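Long-range contacts in thermospermine synthase (Medicago truncatula, PDB 6BQ6), which probably catalyses the transfer of an aminopropyl group from decarboxylated S-adenosylmethionine to spermidine, yielding thermospermine and methylthioadenosine: residues I86-L91 / G110-T115; D176-D181 / P206-G211. All coordinates share one frame; numbering follows the deposited sequence.

Contact 1 (I86-L91 / G110-T115). With TER (N-(3-amino-propyl)-N-(5-aminopropyl)-1,4-diaminobutane), chain F.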
loop_
_atom_site.group_PDB
_atom_site.type_symbol
_atom_site.label_atom_id
_atom_site.label_comp_id
_atom_site.label_asym_id
_atom_site.label_seq_id
_atom_site.Cartn_x
_atom_site.Cartn_y
_atom_site.Cartn_z
ATOM N N ILE B 86 -16.871 5.320 -21.800
ATOM C CA ILE B 86 -18.105 5.099 -21.085
ATOM C C ILE B 86 -18.578 6.417 -20.429
ATOM O O ILE B 86 -19.745 6.779 -20.583
ATOM C CB ILE B 86 -17.962 4.001 -20.028
ATOM C CG1 ILE B 86 -17.481 2.704 -20.672
ATOM C CG2 ILE B 86 -19.278 3.760 -19.280
ATOM C CD1 ILE B 86 -17.240 1.612 -19.671
ATOM N N TYR B 87 -17.687 7.079 -19.684
ATOM C CA TYR B 87 -18.043 8.276 -18.983
ATOM C C TYR B 87 -18.449 9.347 -20.024
ATOM O O TYR B 87 -19.436 10.042 -19.836
ATOM C CB TYR B 87 -16.847 8.767 -18.128
ATOM C CG TYR B 87 -17.068 10.126 -17.552
ATOM C CD1 TYR B 87 -17.672 10.302 -16.301
ATOM C CD2 TYR B 87 -16.655 11.262 -18.237
ATOM C CE1 TYR B 87 -17.885 11.583 -15.793
ATOM C CE2 TYR B 87 -16.883 12.524 -17.751
ATOM C CZ TYR B 87 -17.483 12.677 -16.523
ATOM O OH TYR B 87 -17.683 13.956 -16.020
ATOM N N HIS B 88 -17.673 9.484 -21.085
ATOM C CA HIS B 88 -17.941 10.579 -21.999
ATOM C C HIS B 88 -19.153 10.330 -22.887
ATOM O O HIS B 88 -19.888 11.265 -23.179
ATOM C CB HIS B 88 -16.689 10.940 -22.764
ATOM C CG HIS B 88 -15.650 11.546 -21.885
ATOM N ND1 HIS B 88 -14.549 10.848 -21.431
ATOM C CD2 HIS B 88 -15.621 12.750 -21.250
ATOM C CE1 HIS B 88 -13.851 11.624 -20.615
ATOM N NE2 HIS B 88 -14.473 12.787 -20.505
ATOM N N GLU B 89 -19.395 9.097 -23.308
ATOM C CA GLU B 89 -20.635 8.799 -24.028
ATOM C C GLU B 89 -21.866 8.976 -23.152
ATOM O O GLU B 89 -22.854 9.554 -23.592
ATOM C CB GLU B 89 -20.643 7.396 -24.590
ATOM C CG GLU B 89 -19.764 7.211 -25.827
ATOM C CD GLU B 89 -19.917 5.849 -26.466
ATOM O OE1 GLU B 89 -20.892 5.102 -26.162
ATOM O OE2 GLU B 89 -19.060 5.512 -27.327
ATOM N N CYS B 90 -21.787 8.511 -21.901
ATOM C CA CYS B 90 -22.902 8.706 -20.947
ATOM C C CYS B 90 -23.155 10.166 -20.609
ATOM O O CYS B 90 -24.324 10.560 -20.498
ATOM C CB CYS B 90 -22.728 7.938 -19.661
ATOM S SG CYS B 90 -22.904 6.147 -19.882
ATOM N N LEU B 91 -22.098 10.953 -20.470
ATOM C CA LEU B 91 -22.221 12.369 -20.145
ATOM C C LEU B 91 -22.890 13.141 -21.274
ATOM O O LEU B 91 -23.693 14.017 -21.028
ATOM C CB LEU B 91 -20.877 13.010 -19.890
ATOM C CG LEU B 91 -20.756 14.548 -19.652
ATOM C CD1 LEU B 91 -21.556 14.940 -18.401
ATOM C CD2 LEU B 91 -19.335 14.979 -19.578
ATOM N N GLY B 110 -14.675 20.292 -18.503
ATOM C CA GLY B 110 -14.145 19.441 -19.554
ATOM C C GLY B 110 -12.625 19.413 -19.444
ATOM O O GLY B 110 -12.040 18.732 -18.524
ATOM N N GLY B 111 -11.987 20.148 -20.341
ATOM C CA GLY B 111 -10.549 20.344 -20.317
ATOM C C GLY B 111 -9.775 19.264 -21.013
ATOM O O GLY B 111 -8.833 19.526 -21.685
ATOM N N GLU B 112 -10.176 18.017 -20.848
ATOM C CA GLU B 112 -9.432 16.911 -21.452
ATOM C C GLU B 112 -9.645 16.800 -22.953
ATOM O O GLU B 112 -8.799 16.245 -23.673
ATOM C CB GLU B 112 -9.832 15.599 -20.791
ATOM C CG GLU B 112 -9.706 15.631 -19.296
ATOM C CD GLU B 112 -10.315 14.410 -18.630
ATOM O OE1 GLU B 112 -10.430 13.344 -19.292
ATOM O OE2 GLU B 112 -10.700 14.556 -17.424
ATOM N N GLY B 113 -10.779 17.307 -23.424
ATOM C CA GLY B 113 -11.152 17.272 -24.811
ATOM C C GLY B 113 -12.117 16.155 -25.148
ATOM O O GLY B 113 -12.627 16.116 -26.262
ATOM N N SER B 114 -12.340 15.215 -24.217
ATOM C CA SER B 114 -13.161 14.069 -24.505
ATOM C C SER B 114 -14.656 14.356 -24.596
ATOM O O SER B 114 -15.387 13.772 -25.376
ATOM C CB SER B 114 -12.878 12.925 -23.551
ATOM O OG SER B 114 -11.530 12.555 -23.609
ATOM N N THR B 115 -15.128 15.268 -23.748
ATOM C CA THR B 115 -16.480 15.723 -23.826
ATOM C C THR B 115 -16.723 16.418 -25.147
ATOM O O THR B 115 -17.696 16.128 -25.805
ATOM C CB THR B 115 -16.761 16.621 -22.630
ATOM O OG1 THR B 115 -16.611 15.816 -21.455
ATOM C CG2 THR B 115 -18.133 17.185 -22.664
HETATM N N1 TER F . -12.164 18.673 -14.069
HETATM C C2 TER F . -12.682 17.912 -15.187
HETATM C C3 TER F . -13.939 17.160 -14.764
HETATM C C4 TER F . -13.671 16.035 -13.797
HETATM N N5 TER F . -14.842 15.203 -13.642
HETATM C C6 TER F . -14.752 13.775 -13.845
HETATM C C7 TER F . -15.672 13.023 -12.895
HETATM C C8 TER F . -15.156 11.605 -12.733
HETATM N N9 TER F . -14.180 11.481 -11.672
HETATM C C10 TER F . -13.593 10.187 -11.435
HETATM C C11 TER F . -13.161 9.938 -10.008
HETATM C C12 TER F . -12.888 8.441 -9.860
HETATM C C13 TER F . -12.121 8.090 -8.594
HETATM N N14 TER F . -12.566 8.887 -7.465
#
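Just after the glycine-rich loop of a Rossmann-like, methyltransferase-type fold, the start of helix 114-120 packs on a neighbouring helix, Ser114 and Thr115 meeting His88 and Leu91 of helix 84-98. The loop follows strand 104-107 and is consistent with the GxGxxA pattern; Gly113 is the N-cap residue of helix 114-120. The imidazole of His88 carries the largest share of the contact. Ser114 CB sits 3.3 Å from the centroid of the His88 ring and only 6° off its normal, a CH-pi contact almost at the centre of one face. Tyr87 CD2 covers the opposite face, 3.4 Å above the ring plane, so the imidazole is sandwiched. With CG anti to its carbonyl carbon (chi1 -68°), His88 reaches across to the first turn of helix 114-120, and its ND1 bonds Glu84 OE2, which fixes how the ring is turned. At the ring edge His88 CD2 lies 3.2 Å from Thr115 OG1. An alanine in place of His88 would probably open a gap between Ser114 and Tyr87 and leave Glu84 without its imidazole mate. Ser114 OG turns to Asn148, while Thr115 OG1 is bonded to Asp181, the predicted proton acceptor. Both segments also line the thermospermine site, Gly110 O approaching ligand C2 to 3.5 Å and Tyr87 OH approaching C6 to 3.7 Å. Leu91 and Thr115 cross at about a right angle, with Leu91 CD2 3.4 Å from Thr115 OG1.

Contact 2 (D176-D181 / P206-G211). With TER (N-(3-amino-propyl)-N-(5-aminopropyl)-1,4-diaminobutane), chain F.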
loop_
_atom_site.group_PDB
_atom_site.type_symbol
_atom_site.label_atom_id
_atom_site.label_comp_id
_atom_site.label_asym_id
_atom_site.label_seq_id
_atom_site.Cartn_x
_atom_site.Cartn_y
_atom_site.Cartn_z
ATOM N N ASP B 176 -28.389 25.262 -26.657
ATOM C CA ASP B 176 -29.300 24.116 -26.679
ATOM C C ASP B 176 -29.022 23.104 -25.597
ATOM O O ASP B 176 -29.952 22.538 -25.020
ATOM C CB ASP B 176 -29.251 23.449 -28.060
ATOM C CG ASP B 176 -29.700 24.400 -29.167
ATOM O OD1 ASP B 176 -30.805 24.955 -29.029
ATOM O OD2 ASP B 176 -28.956 24.560 -30.152
ATOM N N VAL B 177 -27.745 22.870 -25.309
ATOM C CA VAL B 177 -27.385 21.954 -24.206
ATOM C C VAL B 177 -26.246 22.634 -23.455
ATOM O O VAL B 177 -25.397 23.281 -24.071
ATOM C CB VAL B 177 -26.935 20.544 -24.719
ATOM C CG1 VAL B 177 -26.575 19.628 -23.574
ATOM C CG2 VAL B 177 -28.017 19.869 -25.531
ATOM N N ILE B 178 -26.257 22.527 -22.124
ATOM C CA ILE B 178 -25.102 22.925 -21.306
ATOM C C ILE B 178 -24.711 21.664 -20.528
ATOM O O ILE B 178 -25.561 20.922 -19.960
ATOM C CB ILE B 178 -25.452 24.085 -20.352
ATOM C CG1 ILE B 178 -25.744 25.329 -21.180
ATOM C CG2 ILE B 178 -24.288 24.383 -19.407
ATOM C CD1 ILE B 178 -26.337 26.473 -20.393
ATOM N N VAL B 179 -23.414 21.420 -20.514
ATOM C CA VAL B 179 -22.823 20.190 -19.996
ATOM C C VAL B 179 -21.941 20.539 -18.787
ATOM O O VAL B 179 -20.975 21.314 -18.920
ATOM C CB VAL B 179 -21.979 19.484 -21.048
ATOM C CG1 VAL B 179 -21.346 18.200 -20.433
ATOM C CG2 VAL B 179 -22.832 19.130 -22.278
ATOM N N GLY B 180 -22.272 20.009 -17.616
ATOM C CA GLY B 180 -21.431 20.113 -16.439
ATOM C C GLY B 180 -20.440 18.965 -16.402
ATOM O O GLY B 180 -20.828 17.829 -16.130
ATOM N N ASP B 181 -19.168 19.281 -16.620
ATOM C CA ASP B 181 -18.102 18.312 -16.537
ATOM C C ASP B 181 -17.044 18.852 -15.564
ATOM O O ASP B 181 -15.905 19.002 -15.907
ATOM C CB ASP B 181 -17.538 18.065 -17.904
ATOM C CG ASP B 181 -16.668 16.834 -17.983
ATOM O OD1 ASP B 181 -16.595 16.059 -17.034
ATOM O OD2 ASP B 181 -16.016 16.680 -19.024
ATOM N N PRO B 206 -31.403 30.788 -17.499
ATOM C CA PRO B 206 -31.565 31.880 -18.467
ATOM C C PRO B 206 -30.734 31.789 -19.716
ATOM O O PRO B 206 -31.045 32.474 -20.688
ATOM C CB PRO B 206 -31.160 33.109 -17.677
ATOM C CG PRO B 206 -31.454 32.770 -16.283
ATOM C CD PRO B 206 -31.122 31.312 -16.156
ATOM N N LYS B 207 -29.686 30.957 -19.718
ATOM C CA LYS B 207 -28.866 30.779 -20.900
ATOM C C LYS B 207 -29.112 29.472 -21.636
ATOM O O LYS B 207 -28.316 29.116 -22.484
ATOM C CB LYS B 207 -27.373 30.970 -20.525
ATOM C CG LYS B 207 -27.060 32.401 -19.992
ATOM C CD LYS B 207 -27.419 33.558 -20.941
ATOM C CE LYS B 207 -27.649 34.889 -20.228
ATOM N NZ LYS B 207 -26.510 35.365 -19.418
ATOM N N LEU B 208 -30.207 28.769 -21.321
ATOM C CA LEU B 208 -30.704 27.679 -22.135
ATOM C C LEU B 208 -31.776 28.188 -23.094
ATOM O O LEU B 208 -32.658 28.973 -22.717
ATOM C CB LEU B 208 -31.306 26.578 -21.305
ATOM C CG LEU B 208 -30.372 25.735 -20.480
ATOM C CD1 LEU B 208 -31.170 24.886 -19.509
ATOM C CD2 LEU B 208 -29.531 24.857 -21.397
ATOM N N LYS B 209 -31.672 27.747 -24.329
ATOM C CA LYS B 209 -32.687 27.987 -25.327
ATOM C C LYS B 209 -33.975 27.202 -25.074
ATOM O O LYS B 209 -34.090 26.362 -24.159
ATOM C CB LYS B 209 -32.157 27.690 -26.738
ATOM C CG LYS B 209 -31.048 28.626 -27.169
ATOM C CD LYS B 209 -30.705 28.450 -28.637
ATOM C CE LYS B 209 -29.578 29.394 -29.012
ATOM N NZ LYS B 209 -29.249 29.354 -30.438
ATOM N N LYS B 210 -34.985 27.505 -25.874
ATOM C CA LYS B 210 -36.245 26.770 -25.793
ATOM C C LYS B 210 -35.969 25.291 -26.050
ATOM O O LYS B 210 -35.331 24.952 -27.027
ATOM C CB LYS B 210 -37.210 27.294 -26.854
ATOM C CG LYS B 210 -38.491 26.514 -27.053
ATOM C CD LYS B 210 -39.300 26.366 -25.785
ATOM C CE LYS B 210 -40.524 25.470 -26.082
ATOM N NZ LYS B 210 -41.400 25.504 -24.927
ATOM N N GLY B 211 -36.438 24.408 -25.178
ATOM C CA GLY B 211 -36.133 22.993 -25.340
ATOM C C GLY B 211 -34.760 22.598 -24.789
ATOM O O GLY B 211 -34.299 21.458 -25.010
HETATM N N1 TER F . -12.164 18.673 -14.069
HETATM C C2 TER F . -12.682 17.912 -15.187
HETATM C C3 TER F . -13.939 17.160 -14.764
HETATM C C4 TER F . -13.671 16.035 -13.797
HETATM N N5 TER F . -14.842 15.203 -13.642
HETATM C C6 TER F . -14.752 13.775 -13.845
HETATM C C7 TER F . -15.672 13.023 -12.895
HETATM C C8 TER F . -15.156 11.605 -12.733
HETATM N N9 TER F . -14.180 11.481 -11.672
HETATM C C10 TER F . -13.593 10.187 -11.435
HETATM C C11 TER F . -13.161 9.938 -10.008
HETATM C C12 TER F . -12.888 8.441 -9.860
HETATM C C13 TER F . -12.121 8.090 -8.594
HETATM N N14 TER F . -12.566 8.887 -7.465
HETATM O O HOH W 1 -32.643 24.332 -27.075
HETATM O O HOH W 2 -28.870 27.051 -31.310
#
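Ile178 and Leu208 form the close part of this contact, whereas Asp176 and Lys209 meet at its watery margin. In the apolar pair Leu208 CD2 lies against the CG1-CD1 end of Ile178: Ile178 CD1 is 3.7 Å from Leu208 CD2, and the same CD1 methyl lies 3.9 Å from Lys207 O. Having CG1 anti to the carbonyl carbon (chi1 -67°) and continuing extended, Ile178 reaches the CD2 branch of Leu208. Phe106 and Phe214 of the flanking strands also touch Ile178, and Phe241 packs on Leu208, so the pair belongs to a wider apolar cluster. Toward solvent the fit changes character. Lys209 runs as an extended chain past the carboxylate, its CD 3.5 Å from Asp176 OD1, but its NZ remains 4.8 Å from Asp176 OD2. Water spans that gap, donating to OD2 and accepting from NZ, the latter over a distance short enough to be doubtful in detail. A second water donates 2.8 Å to Asp176 OD1 and also to Lys210 O, linking the carboxylate to the chain at its corner. Inward, OD2 takes the backbone N-H groups of Lys103 and Asn104, so OD2 has two backbone donors besides its water. At the other end of the strand Asp181, bonded to Tyr87, faces thermospermine. The contact joins the first strand of a beta-alpha-beta crossover, 175-181, to the link leading from helix 197-204 into parallel strand 212-220, a hallmark of Rossmann-like folds.

From the N terminus, the chain passes the small antiparallel sheets and enters helix 84-98, where contact 1 begins; it closes after strand 104-107, at the start of helix 114-120. The chain then adds strands 127-132 and 157-161 on one side of the central sheet before contact 2 opens at strand 175-181 and closes past helix 197-204. The two loops therefore follow in series, neither nesting nor crossing. Although their centres lie about 17 Å apart, they meet where strand 175-181 ends: Leu91 CD2 packs 3.6 Å from Asp181 CG. Contact 1 thus joins two helices beside the ligand, and contact 2 ties the start of that strand to the link between helix 197-204 and strand 212-220.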